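Local coordinates for arginyl-tRNA synthetase (Campylobacter jejuni, PDB 3FNR), which catalyses the ATP-dependent attachment of L-arginine to tRNA(Arg), releasing AMP and diphosphate, as a monomeric class I aminoacyl-tRNA synthetase, at residues A364-L369 / E425-K430; L88-S93 / D117-A122; E30-E35 / Y235-N240. The protein carries 1 engineered substitution. All blocks are in the same frame, centred on the assembly; numbering follows the deposited sequence.

Contact 1. Residues A364-L369 / E425-K430; sequences ADLQSL and ENDLLK
The loop 364-369 folds against the first turn of helix 425-445, bringing the CA of Leu366 to 5.0 Å from the CA of Asp427, and a type I turn from Leu366 to Leu369 curls it round the Asp427 carboxylate. Asp427 OD1 accepts from Leu366 N at 3.0 Å, the donor standing above the carboxylate plane, 53° out of it. Asp427 OD2 is met by Ser368 N at 3.3 Å, nearly in line with the C-O bond, and by Ser368 OG, whose 2.5 Å separation from OD2 is too short to be trusted exactly. A water also donates to OD2 and to Asp365 OD1, bridging two carboxylates that, if both charged, would be expected to repel. Asp365 OD1 closes an Asx turn with Gln367 N. One turn on, Lys430 reaches out fully extended to place NZ 2.8 Å from Ala364 O, while its CD packs on Leu366 CD1 at 3.7 Å. The same ammonium bonds to Asn9 and Asn13 of helix 5-17 and to Met362 O. Leu366 and Leu369 turn their apolar ends to Leu377 of helix 371-381, so the loop is wedged between helices 425-445 and 371-381 of the anticodon-binding region and the N-terminal helix.

Contact 2. Residues L88-S93 / D117-A122; sequences LSILLS and DLAKEA
Ile90 carries most of this contact, setting its two branches against different residues of helix 113-126. Its CD1 meets Leu118 CD2 at 3.7 Å, the two side chains meeting at a slant. Its CG2, anti to the backbone N with CG1 at a chi1 of -68°, lies 4.0 Å from Ala119 CA and equally far, 4.0 Å, from Ala122 CB. One turn further along, Ser93 OG comes within 3.2 Å of Ala119 CB. The hydroxyl donates to Ile90 O of its own helix at 3.3 Å, from a position tilted from the carbonyl plane. The axes of the short segments come within 8.8 Å, with the small Ala119 and Ala122 facing helix 80-98, and no hydrogen bond crosses between the segments. All five touching residues are buried, with Ala143 and Met147 of helix 136-157 packing on Ile90 and Leu118 respectively, and Phe131 on Ala122. The far side of helix 113-126 is quite different. Asp117, Lys120 and Glu121 turn outward to solvent and do not touch 88-93; Lys120 reaches the same helix further along, at Ile98, while Glu121 lies against Trp142 and makes a long, weak ion pair with Lys146. The near-perpendicular crossing, -80°, is plain helix-on-helix packing within the helical connection between parallel strands 69-76 and 165-167 of the class I catalytic domain.

Contact 3. Residues E30-E35 / Y235-N240; sequences ESFLLE and YGKCIN
Phe32 and Lys237 sit side by side on neighbouring parallel strands of the Rossmann-type sheet that forms the class I catalytic core. The strands 31-35 and 237-240 lie 4.6 Å apart at the axes and are stitched by a regular parallel ladder, Lys237 N to Ser31 O, Leu33 N to Lys237 O, Ile239 N to Leu33 O and Glu35 N to Ile239 O. On the face bearing Phe32, Leu34, Lys237 and Ile239, the CD1 corner of the Phe32 ring fits into the notch between Lys237 CB, 3.6 Å from it, and Ile239 CD1, 3.7 Å from it. Leu34 follows as the next bump: its CD2 drops back toward the neighbouring strand to rest 3.5 Å from Ile239 O. On the other face, Leu33 is the knob and the Tyr235 ring the floor beneath it. Leu33 CB stands over the middle of the ring, 3.7 Å from the centroid and 14° off its normal, a CH-pi contact, with Leu33 CD2 4.0 Å from Tyr235 CE2. Further along, Glu35 and Asn240 approach each other obliquely, but their polar ends are engaged by Lys230 and His227 of helix 219-231. Strands 69-76 and 267-279 continue the sheet beyond the pair. Where the ladder begins, the slim backbone of Gly236 tucks against Ser31, whose OG, set between its own N and carbonyl carbon (chi1 60°), accepts from Gly236 N at 2.9 Å with an N-H...O angle of 160°.

In the fold
Contact 3 lies nearest the middle of the molecule, about 15 Å from the chain centre, and strand 31-35 leads directly toward the 'HIGH' region, Ala39 to His49. The side chain of Glu35 is about 6 Å from a bound glycerol, probably from crystallisation. Contact 2 is nested in the long chain excursion that contact 3 closes, yet their centres are 39 Å apart and their nearest atoms about 22 Å. Contact 1 belongs to the anticodon-binding region, its centre 44 Å from that of contact 3. Contacts 1 and 2 lie on opposite sides of the chain's centre, their centres 65 Å apart.

Contact 1. Residues A364-L369 / E425-K430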
ATOM      1  N   ALA A 364      39.366  -6.428   4.827  1.00 47.97           N
ATOM      2  CA  ALA A 364      39.494  -7.535   3.878  1.00 41.59           C
ATOM      3  C   ALA A 364      39.237  -7.050   2.456  1.00 43.56           C
ATOM      4  O   ALA A 364      38.460  -6.118   2.256  1.00 44.80           O
ATOM      5  CB  ALA A 364      38.548  -8.639   4.239  1.00 37.59           C
ATOM      6  N   ASP A 365      39.895  -7.667   1.477  1.00 41.35           N
ATOM      7  CA  ASP A 365      39.815  -7.179   0.102  1.00 43.06           C
ATOM      8  C   ASP A 365      38.983  -8.052  -0.839  1.00 43.50           C
ATOM      9  O   ASP A 365      38.797  -7.698  -2.007  1.00 39.47           O
ATOM     10  CB  ASP A 365      41.214  -6.940  -0.474  1.00 46.86           C
ATOM     11  CG  ASP A 365      42.111  -8.169  -0.391  1.00 53.89           C
ATOM     12  OD1 ASP A 365      41.612  -9.315  -0.474  1.00 52.33           O
ATOM     13  OD2 ASP A 365      43.337  -7.977  -0.252  1.00 61.35           O
ATOM     14  N   LEU A 366      38.516  -9.195  -0.331  1.00 42.29           N
ATOM     15  CA  LEU A 366      37.614 -10.111  -1.062  1.00 41.48           C
ATOM     16  C   LEU A 366      38.286 -10.886  -2.205  1.00 41.52           C
ATOM     17  O   LEU A 366      37.616 -11.581  -2.970  1.00 40.09           O
ATOM     18  CB  LEU A 366      36.365  -9.366  -1.569  1.00 35.98           C
ATOM     19  CG  LEU A 366      35.105  -9.233  -0.703  1.00 45.75           C
ATOM     20  CD1 LEU A 366      35.343  -9.424   0.771  1.00 33.96           C
ATOM     21  CD2 LEU A 366      34.422  -7.903  -0.958  1.00 44.32           C
ATOM     22  N   GLN A 367      39.608 -10.788  -2.296  1.00 40.46           N
ATOM     23  CA  GLN A 367      40.353 -11.378  -3.402  1.00 40.17           C
ATOM     24  C   GLN A 367      40.316 -12.913  -3.391  1.00 43.01           C
ATOM     25  O   GLN A 367      40.410 -13.544  -4.439  1.00 37.36           O
ATOM     26  CB  GLN A 367      41.793 -10.867  -3.393  1.00 44.87           C
ATOM     27  CG  GLN A 367      42.399 -10.651  -4.779  1.00 58.07           C
ATOM     28  CD  GLN A 367      41.667  -9.595  -5.591  1.00 55.74           C
ATOM     29  OE1 GLN A 367      41.506  -8.453  -5.158  1.00 55.57           O
ATOM     30  NE2 GLN A 367      41.221  -9.978  -6.780  1.00 62.42           N
ATOM     31  N   SER A 368      40.130 -13.510  -2.213  1.00 41.15           N
ATOM     32  CA  SER A 368      40.123 -14.971  -2.091  1.00 43.85           C
ATOM     33  C   SER A 368      38.793 -15.643  -2.411  1.00 43.51           C
ATOM     34  O   SER A 368      38.711 -16.871  -2.419  1.00 45.39           O
ATOM     35  CB  SER A 368      40.556 -15.386  -0.692  1.00 41.90           C
ATOM     36  OG  SER A 368      39.512 -15.135   0.237  1.00 41.09           O
ATOM     37  N   LEU A 369      37.756 -14.848  -2.653  1.00 45.81           N
ATOM     38  CA  LEU A 369      36.428 -15.378  -2.986  1.00 41.96           C
ATOM     39  C   LEU A 369      36.440 -16.269  -4.228  1.00 39.84           C
ATOM     40  O   LEU A 369      37.002 -15.904  -5.258  1.00 43.00           O
ATOM     41  CB  LEU A 369      35.443 -14.225  -3.186  1.00 41.11           C
ATOM     42  CG  LEU A 369      34.437 -13.848  -2.094  1.00 47.64           C
ATOM     43  CD1 LEU A 369      34.923 -14.134  -0.685  1.00 28.77           C
ATOM     44  CD2 LEU A 369      34.054 -12.381  -2.236  1.00 33.05           C
ATOM     45  N   GLU A 425      38.487 -16.000   6.761  1.00 47.74           N
ATOM     46  CA  GLU A 425      37.330 -15.714   7.598  1.00 48.10           C
ATOM     47  C   GLU A 425      36.807 -14.307   7.338  1.00 44.47           C
ATOM     48  O   GLU A 425      35.616 -14.124   7.081  1.00 43.95           O
ATOM     49  CB  GLU A 425      37.705 -15.895   9.073  1.00 45.64           C
ATOM     50  CG  GLU A 425      36.573 -15.688  10.060  1.00 52.58           C
ATOM     51  CD  GLU A 425      37.021 -15.836  11.503  1.00 58.06           C
ATOM     52  OE1 GLU A 425      36.943 -14.841  12.253  1.00 65.47           O
ATOM     53  OE2 GLU A 425      37.459 -16.943  11.885  1.00 68.16           O
ATOM     54  N   ASN A 426      37.711 -13.330   7.375  1.00 41.77           N
ATOM     55  CA  ASN A 426      37.365 -11.929   7.168  1.00 43.57           C
ATOM     56  C   ASN A 426      36.731 -11.622   5.811  1.00 44.54           C
ATOM     57  O   ASN A 426      35.787 -10.837   5.740  1.00 45.51           O
ATOM     58  CB  ASN A 426      38.582 -11.041   7.416  1.00 44.68           C
ATOM     59  CG  ASN A 426      38.998 -11.030   8.871  1.00 49.60           C
ATOM     60  OD1 ASN A 426      38.345 -11.644   9.715  1.00 50.83           O
ATOM     61  ND2 ASN A 426      40.088 -10.333   9.174  1.00 49.60           N
ATOM     62  N   ASP A 427      37.255 -12.249   4.757  1.00 40.08           N
ATOM     63  CA  ASP A 427      36.711 -12.143   3.397  1.00 39.32           C
ATOM     64  C   ASP A 427      35.272 -12.630   3.345  1.00 37.68           C
ATOM     65  O   ASP A 427      34.394 -11.958   2.790  1.00 40.54           O
ATOM     66  CB  ASP A 427      37.550 -12.969   2.415  1.00 38.96           C
ATOM     67  CG  ASP A 427      38.660 -12.164   1.751  1.00 44.85           C
ATOM     68  OD1 ASP A 427      38.834 -10.970   2.065  1.00 46.85           O
ATOM     69  OD2 ASP A 427      39.361 -12.729   0.888  1.00 46.71           O
ATOM     70  N   LEU A 428      35.040 -13.797   3.935  1.00 36.22           N
ATOM     71  CA  LEU A 428      33.712 -14.404   3.973  1.00 36.27           C
ATOM     72  C   LEU A 428      32.742 -13.604   4.839  1.00 36.27           C
ATOM     73  O   LEU A 428      31.608 -13.371   4.442  1.00 35.59           O
ATOM     74  CB  LEU A 428      33.798 -15.853   4.446  1.00 34.55           C
ATOM     75  CG  LEU A 428      34.590 -16.787   3.523  1.00 33.32           C
ATOM     76  CD1 LEU A 428      34.889 -18.111   4.223  1.00 36.81           C
ATOM     77  CD2 LEU A 428      33.839 -17.025   2.229  1.00 30.43           C
ATOM     78  N   LEU A 429      33.198 -13.178   6.012  1.00 39.00           N
ATOM     79  CA  LEU A 429      32.397 -12.318   6.874  1.00 38.30           C
ATOM     80  C   LEU A 429      32.009 -11.003   6.193  1.00 40.06           C
ATOM     81  O   LEU A 429      30.851 -10.596   6.268  1.00 42.50           O
ATOM     82  CB  LEU A 429      33.114 -12.052   8.198  1.00 36.53           C
ATOM     83  CG  LEU A 429      33.198 -13.241   9.161  1.00 42.75           C
ATOM     84  CD1 LEU A 429      34.028 -12.873  10.385  1.00 46.06           C
ATOM     85  CD2 LEU A 429      31.813 -13.740   9.573  1.00 37.92           C
ATOM     86  N   LYS A 430      32.964 -10.358   5.519  1.00 36.31           N
ATOM     87  CA  LYS A 430      32.696  -9.092   4.825  1.00 37.56           C
ATOM     88  C   LYS A 430      31.660  -9.299   3.720  1.00 39.92           C
ATOM     89  O   LYS A 430      30.731  -8.495   3.572  1.00 36.35           O
ATOM     90  CB  LYS A 430      33.973  -8.485   4.249  1.00 34.60           C
ATOM     91  CG  LYS A 430      33.811  -7.044   3.753  1.00 38.51           C
ATOM     92  CD  LYS A 430      35.072  -6.545   3.057  1.00 38.71           C
ATOM     93  CE  LYS A 430      34.827  -5.261   2.295  1.00 37.03           C
ATOM     94  NZ  LYS A 430      36.107  -4.676   1.801  1.00 34.15           N
TER
HETATM   95  O   HOH W   1      41.940 -11.974   0.103  1.00 40.21           O

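Contact 2. Residues L88-S93 / D117-A122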
ATOM      1  N   LEU A  88     -27.140   5.848  11.084  1.00 61.07           N
ATOM      2  CA  LEU A  88     -28.370   5.067  11.194  1.00 60.75           C
ATOM      3  C   LEU A  88     -28.131   3.712  11.849  1.00 60.24           C
ATOM      4  O   LEU A  88     -28.868   3.319  12.754  1.00 64.22           O
ATOM      5  CB  LEU A  88     -28.996   4.862   9.812  1.00 60.05           C
ATOM      6  CG  LEU A  88     -30.342   4.130   9.749  1.00 63.52           C
ATOM      7  CD1 LEU A  88     -31.466   4.992  10.317  1.00 66.91           C
ATOM      8  CD2 LEU A  88     -30.661   3.714   8.327  1.00 63.53           C
ATOM      9  N   SER A  89     -27.090   3.020  11.389  1.00 58.15           N
ATOM     10  CA  SER A  89     -26.766   1.667  11.836  1.00 54.62           C
ATOM     11  C   SER A  89     -26.367   1.599  13.305  1.00 50.49           C
ATOM     12  O   SER A  89     -26.728   0.646  13.995  1.00 56.55           O
ATOM     13  CB  SER A  89     -25.661   1.071  10.962  1.00 58.65           C
ATOM     14  OG  SER A  89     -26.051   1.062   9.596  1.00 62.94           O
ATOM     15  N   ILE A  90     -25.626   2.604  13.770  1.00 41.96           N
ATOM     16  CA  ILE A  90     -25.216   2.711  15.182  1.00 52.43           C
ATOM     17  C   ILE A  90     -26.415   2.926  16.095  1.00 52.95           C
ATOM     18  O   ILE A  90     -26.520   2.286  17.149  1.00 57.97           O
ATOM     19  CB  ILE A  90     -24.197   3.853  15.394  1.00 53.29           C
ATOM     20  CG1 ILE A  90     -22.881   3.502  14.711  1.00 55.27           C
ATOM     21  CG2 ILE A  90     -23.928   4.124  16.894  1.00 50.08           C
ATOM     22  CD1 ILE A  90     -22.036   4.696  14.463  1.00 45.73           C
ATOM     23  N   LEU A  91     -27.306   3.825  15.676  1.00 61.53           N
ATOM     24  CA  LEU A  91     -28.576   4.078  16.362  1.00 65.77           C
ATOM     25  C   LEU A  91     -29.386   2.790  16.542  1.00 68.51           C
ATOM     26  O   LEU A  91     -29.894   2.513  17.635  1.00 70.42           O
ATOM     27  CB  LEU A  91     -29.405   5.109  15.583  1.00 63.96           C
ATOM     28  CG  LEU A  91     -30.839   5.353  16.072  1.00 63.02           C
ATOM     29  CD1 LEU A  91     -30.833   6.326  17.228  1.00 59.79           C
ATOM     30  CD2 LEU A  91     -31.738   5.850  14.951  1.00 56.92           C
ATOM     31  N   LEU A  92     -29.474   2.008  15.467  1.00 69.43           N
ATOM     32  CA  LEU A  92     -30.253   0.777  15.441  1.00 71.20           C
ATOM     33  C   LEU A  92     -29.685  -0.305  16.359  1.00 73.61           C
ATOM     34  O   LEU A  92     -30.441  -1.022  17.021  1.00 72.92           O
ATOM     35  CB  LEU A  92     -30.381   0.264  14.002  1.00 70.91           C
ATOM     36  CG  LEU A  92     -31.619   0.630  13.169  1.00 71.30           C
ATOM     37  CD1 LEU A  92     -32.041   2.097  13.287  1.00 70.82           C
ATOM     38  CD2 LEU A  92     -31.395   0.261  11.708  1.00 70.34           C
ATOM     39  N   SER A  93     -28.358  -0.404  16.415  1.00 74.35           N
ATOM     40  CA  SER A  93     -27.714  -1.379  17.293  1.00 77.79           C
ATOM     41  C   SER A  93     -27.669  -0.924  18.757  1.00 79.32           C
ATOM     42  O   SER A  93     -27.520  -1.756  19.653  1.00 80.06           O
ATOM     43  CB  SER A  93     -26.322  -1.764  16.785  1.00 76.35           C
ATOM     44  OG  SER A  93     -25.372  -0.769  17.092  1.00 75.12           O
ATOM     45  N   ASP A 117     -19.488  -2.385  19.181  1.00 71.31           N
ATOM     46  CA  ASP A 117     -18.468  -1.752  20.037  1.00 73.47           C
ATOM     47  C   ASP A 117     -18.587  -0.228  20.004  1.00 71.79           C
ATOM     48  O   ASP A 117     -18.458   0.450  21.030  1.00 69.28           O
ATOM     49  CB  ASP A 117     -17.050  -2.155  19.604  1.00 76.85           C
ATOM     50  CG  ASP A 117     -16.784  -3.648  19.744  1.00 84.95           C
ATOM     51  OD1 ASP A 117     -15.743  -4.104  19.220  1.00 90.04           O
ATOM     52  OD2 ASP A 117     -17.608  -4.369  20.353  1.00 88.61           O
ATOM     53  N   LEU A 118     -18.837   0.285  18.804  1.00 68.30           N
ATOM     54  CA  LEU A 118     -18.984   1.705  18.545  1.00 68.71           C
ATOM     55  C   LEU A 118     -20.290   2.234  19.137  1.00 70.07           C
ATOM     56  O   LEU A 118     -20.334   3.361  19.628  1.00 69.29           O
ATOM     57  CB  LEU A 118     -18.938   1.937  17.034  1.00 67.68           C
ATOM     58  CG  LEU A 118     -18.756   3.317  16.414  1.00 66.22           C
ATOM     59  CD1 LEU A 118     -17.526   4.030  16.957  1.00 56.84           C
ATOM     60  CD2 LEU A 118     -18.664   3.144  14.912  1.00 62.72           C
ATOM     61  N   ALA A 119     -21.340   1.409  19.089  1.00 70.60           N
ATOM     62  CA  ALA A 119     -22.621   1.702  19.738  1.00 70.85           C
ATOM     63  C   ALA A 119     -22.496   1.813  21.261  1.00 72.49           C
ATOM     64  O   ALA A 119     -23.176   2.627  21.885  1.00 71.19           O
ATOM     65  CB  ALA A 119     -23.632   0.647  19.383  1.00 70.76           C
ATOM     66  N   LYS A 120     -21.636   0.979  21.845  1.00 74.99           N
ATOM     67  CA  LYS A 120     -21.335   1.030  23.274  1.00 80.42           C
ATOM     68  C   LYS A 120     -20.532   2.277  23.611  1.00 79.58           C
ATOM     69  O   LYS A 120     -20.705   2.859  24.686  1.00 80.93           O
ATOM     70  CB  LYS A 120     -20.570  -0.217  23.720  1.00 79.26           C
ATOM     71  CG  LYS A 120     -21.443  -1.449  23.919  1.00 86.13           C
ATOM     72  CD  LYS A 120     -20.683  -2.580  24.619  1.00 89.18           C
ATOM     73  CE  LYS A 120     -20.512  -2.313  26.117  1.00 98.28           C
ATOM     74  NZ  LYS A 120     -19.808  -3.423  26.819  1.00 98.76           N
ATOM     75  N   GLU A 121     -19.650   2.671  22.693  1.00 79.40           N
ATOM     76  CA  GLU A 121     -18.903   3.920  22.810  1.00 81.12           C
ATOM     77  C   GLU A 121     -19.848   5.108  22.691  1.00 77.00           C
ATOM     78  O   GLU A 121     -19.693   6.095  23.410  1.00 74.40           O
ATOM     79  CB  GLU A 121     -17.817   4.014  21.735  1.00 81.64           C
ATOM     80  CG  GLU A 121     -16.406   3.681  22.200  1.00 87.43           C
ATOM     81  CD  GLU A 121     -15.363   3.895  21.102  1.00 89.66           C
ATOM     82  OE1 GLU A 121     -14.441   4.718  21.304  1.00 95.30           O
ATOM     83  OE2 GLU A 121     -15.469   3.246  20.034  1.00 92.48           O
ATOM     84  N   ALA A 122     -20.825   4.991  21.791  1.00 75.23           N
ATOM     85  CA  ALA A 122     -21.807   6.045  21.533  1.00 74.79           C
ATOM     86  C   ALA A 122     -22.732   6.273  22.723  1.00 74.07           C
ATOM     87  O   ALA A 122     -22.976   7.415  23.115  1.00 72.77           O
ATOM     88  CB  ALA A 122     -22.618   5.729  20.277  1.00 72.02           C
TER

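Contact 3. Residues E30-E35 / Y235-N240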
ATOM      1  N   GLU A  30      11.557  14.441 -11.285  1.00 53.09           N
ATOM      2  CA  GLU A  30      10.154  14.073 -11.413  1.00 50.81           C
ATOM      3  C   GLU A  30       9.512  13.855 -10.044  1.00 46.63           C
ATOM      4  O   GLU A  30      10.060  13.142  -9.208  1.00 46.23           O
ATOM      5  CB  GLU A  30      10.020  12.815 -12.263  1.00 47.73           C
ATOM      6  CG  GLU A  30       8.609  12.577 -12.780  1.00 60.66           C
ATOM      7  CD  GLU A  30       8.516  11.406 -13.749  1.00 64.11           C
ATOM      8  OE1 GLU A  30       7.378  11.069 -14.146  1.00 70.92           O
ATOM      9  OE2 GLU A  30       9.568  10.825 -14.112  1.00 71.07           O
ATOM     10  N   SER A  31       8.356  14.482  -9.825  1.00 44.92           N
ATOM     11  CA  SER A  31       7.622  14.389  -8.560  1.00 38.00           C
ATOM     12  C   SER A  31       6.283  13.715  -8.770  1.00 38.66           C
ATOM     13  O   SER A  31       5.728  13.767  -9.865  1.00 38.42           O
ATOM     14  CB  SER A  31       7.381  15.776  -7.988  1.00 38.55           C
ATOM     15  OG  SER A  31       6.628  16.559  -8.903  1.00 38.67           O
ATOM     16  N   PHE A  32       5.749  13.093  -7.719  1.00 34.09           N
ATOM     17  CA  PHE A  32       4.510  12.330  -7.849  1.00 33.89           C
ATOM     18  C   PHE A  32       3.528  12.595  -6.721  1.00 30.76           C
ATOM     19  O   PHE A  32       3.921  12.843  -5.576  1.00 27.81           O
ATOM     20  CB  PHE A  32       4.792  10.826  -7.878  1.00 34.33           C
ATOM     21  CG  PHE A  32       5.738  10.388  -8.962  1.00 30.60           C
ATOM     22  CD1 PHE A  32       5.245   9.908 -10.166  1.00 35.55           C
ATOM     23  CD2 PHE A  32       7.115  10.445  -8.776  1.00 32.50           C
ATOM     24  CE1 PHE A  32       6.108   9.501 -11.182  1.00 31.09           C
ATOM     25  CE2 PHE A  32       7.986  10.049  -9.780  1.00 31.76           C
ATOM     26  CZ  PHE A  32       7.480   9.563 -10.985  1.00 36.10           C
ATOM     27  N   LEU A  33       2.243  12.516  -7.049  1.00 30.77           N
ATOM     28  CA  LEU A  33       1.197  12.461  -6.042  1.00 30.72           C
ATOM     29  C   LEU A  33       0.412  11.164  -6.167  1.00 31.87           C
ATOM     30  O   LEU A  33      -0.321  10.961  -7.139  1.00 37.90           O
ATOM     31  CB  LEU A  33       0.239  13.665  -6.147  1.00 31.47           C
ATOM     32  CG  LEU A  33      -0.966  13.680  -5.182  1.00 35.76           C
ATOM     33  CD1 LEU A  33      -0.517  13.723  -3.722  1.00 34.73           C
ATOM     34  CD2 LEU A  33      -1.905  14.845  -5.482  1.00 35.79           C
ATOM     35  N   LEU A  34       0.541  10.300  -5.162  1.00 33.97           N
ATOM     36  CA  LEU A  34      -0.198   9.039  -5.135  1.00 28.98           C
ATOM     37  C   LEU A  34      -1.423   9.128  -4.239  1.00 32.89           C
ATOM     38  O   LEU A  34      -1.318   9.425  -3.046  1.00 29.53           O
ATOM     39  CB  LEU A  34       0.706   7.909  -4.621  1.00 32.03           C
ATOM     40  CG  LEU A  34       0.565   6.409  -4.925  1.00 37.05           C
ATOM     41  CD1 LEU A  34       1.017   5.612  -3.702  1.00 29.89           C
ATOM     42  CD2 LEU A  34      -0.810   5.945  -5.376  1.00 41.35           C
ATOM     43  N   GLU A  35      -2.585   8.833  -4.802  1.00 29.38           N
ATOM     44  CA  GLU A  35      -3.777   8.702  -3.993  1.00 36.42           C
ATOM     45  C   GLU A  35      -4.182   7.253  -4.031  1.00 37.28           C
ATOM     46  O   GLU A  35      -4.422   6.701  -5.108  1.00 37.13           O
ATOM     47  CB  GLU A  35      -4.921   9.569  -4.511  1.00 35.88           C
ATOM     48  CG  GLU A  35      -6.210   9.413  -3.690  1.00 35.14           C
ATOM     49  CD  GLU A  35      -7.424   9.110  -4.558  1.00 44.34           C
ATOM     50  OE1 GLU A  35      -7.488   9.615  -5.703  1.00 37.25           O
ATOM     51  OE2 GLU A  35      -8.317   8.356  -4.102  1.00 35.49           O
ATOM     52  N   TYR A 235       2.689  18.675  -9.270  1.00 39.76           N
ATOM     53  CA  TYR A 235       3.364  17.371  -9.331  1.00 41.54           C
ATOM     54  C   TYR A 235       3.594  16.948 -10.773  1.00 38.99           C
ATOM     55  O   TYR A 235       2.755  17.200 -11.633  1.00 38.19           O
ATOM     56  CB  TYR A 235       2.548  16.286  -8.619  1.00 34.26           C
ATOM     57  CG  TYR A 235       2.411  16.514  -7.138  1.00 34.48           C
ATOM     58  CD1 TYR A 235       3.416  16.109  -6.254  1.00 33.80           C
ATOM     59  CD2 TYR A 235       1.280  17.137  -6.614  1.00 36.69           C
ATOM     60  CE1 TYR A 235       3.296  16.322  -4.897  1.00 42.06           C
ATOM     61  CE2 TYR A 235       1.153  17.358  -5.251  1.00 30.86           C
ATOM     62  CZ  TYR A 235       2.159  16.950  -4.401  1.00 33.91           C
ATOM     63  OH  TYR A 235       2.029  17.159  -3.054  1.00 35.78           O
ATOM     64  N   GLY A 236       4.723  16.287 -11.027  1.00 39.33           N
ATOM     65  CA  GLY A 236       5.018  15.748 -12.353  1.00 38.76           C
ATOM     66  C   GLY A 236       3.951  14.789 -12.839  1.00 37.11           C
ATOM     67  O   GLY A 236       3.565  14.832 -14.004  1.00 42.06           O
ATOM     68  N   LYS A 237       3.459  13.942 -11.935  1.00 37.37           N
ATOM     69  CA  LYS A 237       2.470  12.910 -12.260  1.00 37.47           C
ATOM     70  C   LYS A 237       1.533  12.657 -11.075  1.00 34.98           C
ATOM     71  O   LYS A 237       1.961  12.717  -9.926  1.00 35.55           O
ATOM     72  CB  LYS A 237       3.194  11.599 -12.605  1.00 36.58           C
ATOM     73  CG  LYS A 237       3.671  11.449 -14.042  1.00 47.80           C
ATOM     74  CD  LYS A 237       2.878  10.364 -14.748  1.00 64.01           C
ATOM     75  CE  LYS A 237       3.696   9.691 -15.841  1.00 73.56           C
ATOM     76  NZ  LYS A 237       3.154   8.333 -16.169  1.00 77.31           N
ATOM     77  N   CYS A 238       0.259  12.383 -11.358  1.00 33.92           N
ATOM     78  CA  CYS A 238      -0.656  11.831 -10.356  1.00 36.37           C
ATOM     79  C   CYS A 238      -0.884  10.349 -10.615  1.00 30.95           C
ATOM     80  O   CYS A 238      -1.251   9.947 -11.724  1.00 37.27           O
ATOM     81  CB  CYS A 238      -2.013  12.557 -10.334  1.00 31.01           C
ATOM     82  SG  CYS A 238      -1.967  14.282  -9.784  1.00 40.14           S
ATOM     83  N   ILE A 239      -0.677   9.544  -9.583  1.00 29.81           N
ATOM     84  CA  ILE A 239      -0.904   8.100  -9.657  1.00 31.84           C
ATOM     85  C   ILE A 239      -2.125   7.707  -8.824  1.00 31.45           C
ATOM     86  O   ILE A 239      -2.249   8.124  -7.671  1.00 37.79           O
ATOM     87  CB  ILE A 239       0.327   7.316  -9.140  1.00 33.75           C
ATOM     88  CG1 ILE A 239       1.619   7.854  -9.779  1.00 27.36           C
ATOM     89  CG2 ILE A 239       0.141   5.815  -9.360  1.00 27.25           C
ATOM     90  CD1 ILE A 239       2.899   7.224  -9.213  1.00 35.82           C
ATOM     91  N   ASN A 240      -3.027   6.932  -9.425  1.00 33.67           N
ATOM     92  CA  ASN A 240      -4.106   6.283  -8.698  1.00 35.23           C
ATOM     93  C   ASN A 240      -3.889   4.778  -8.664  1.00 36.25           C
ATOM     94  O   ASN A 240      -3.374   4.199  -9.615  1.00 37.38           O
ATOM     95  CB  ASN A 240      -5.449   6.531  -9.381  1.00 36.14           C
ATOM     96  CG  ASN A 240      -5.875   7.984  -9.356  1.00 46.58           C
ATOM     97  OD1 ASN A 240      -5.295   8.825  -8.652  1.00 28.41           O
ATOM     98  ND2 ASN A 240      -6.903   8.290 -10.146  1.00 40.12           N
TER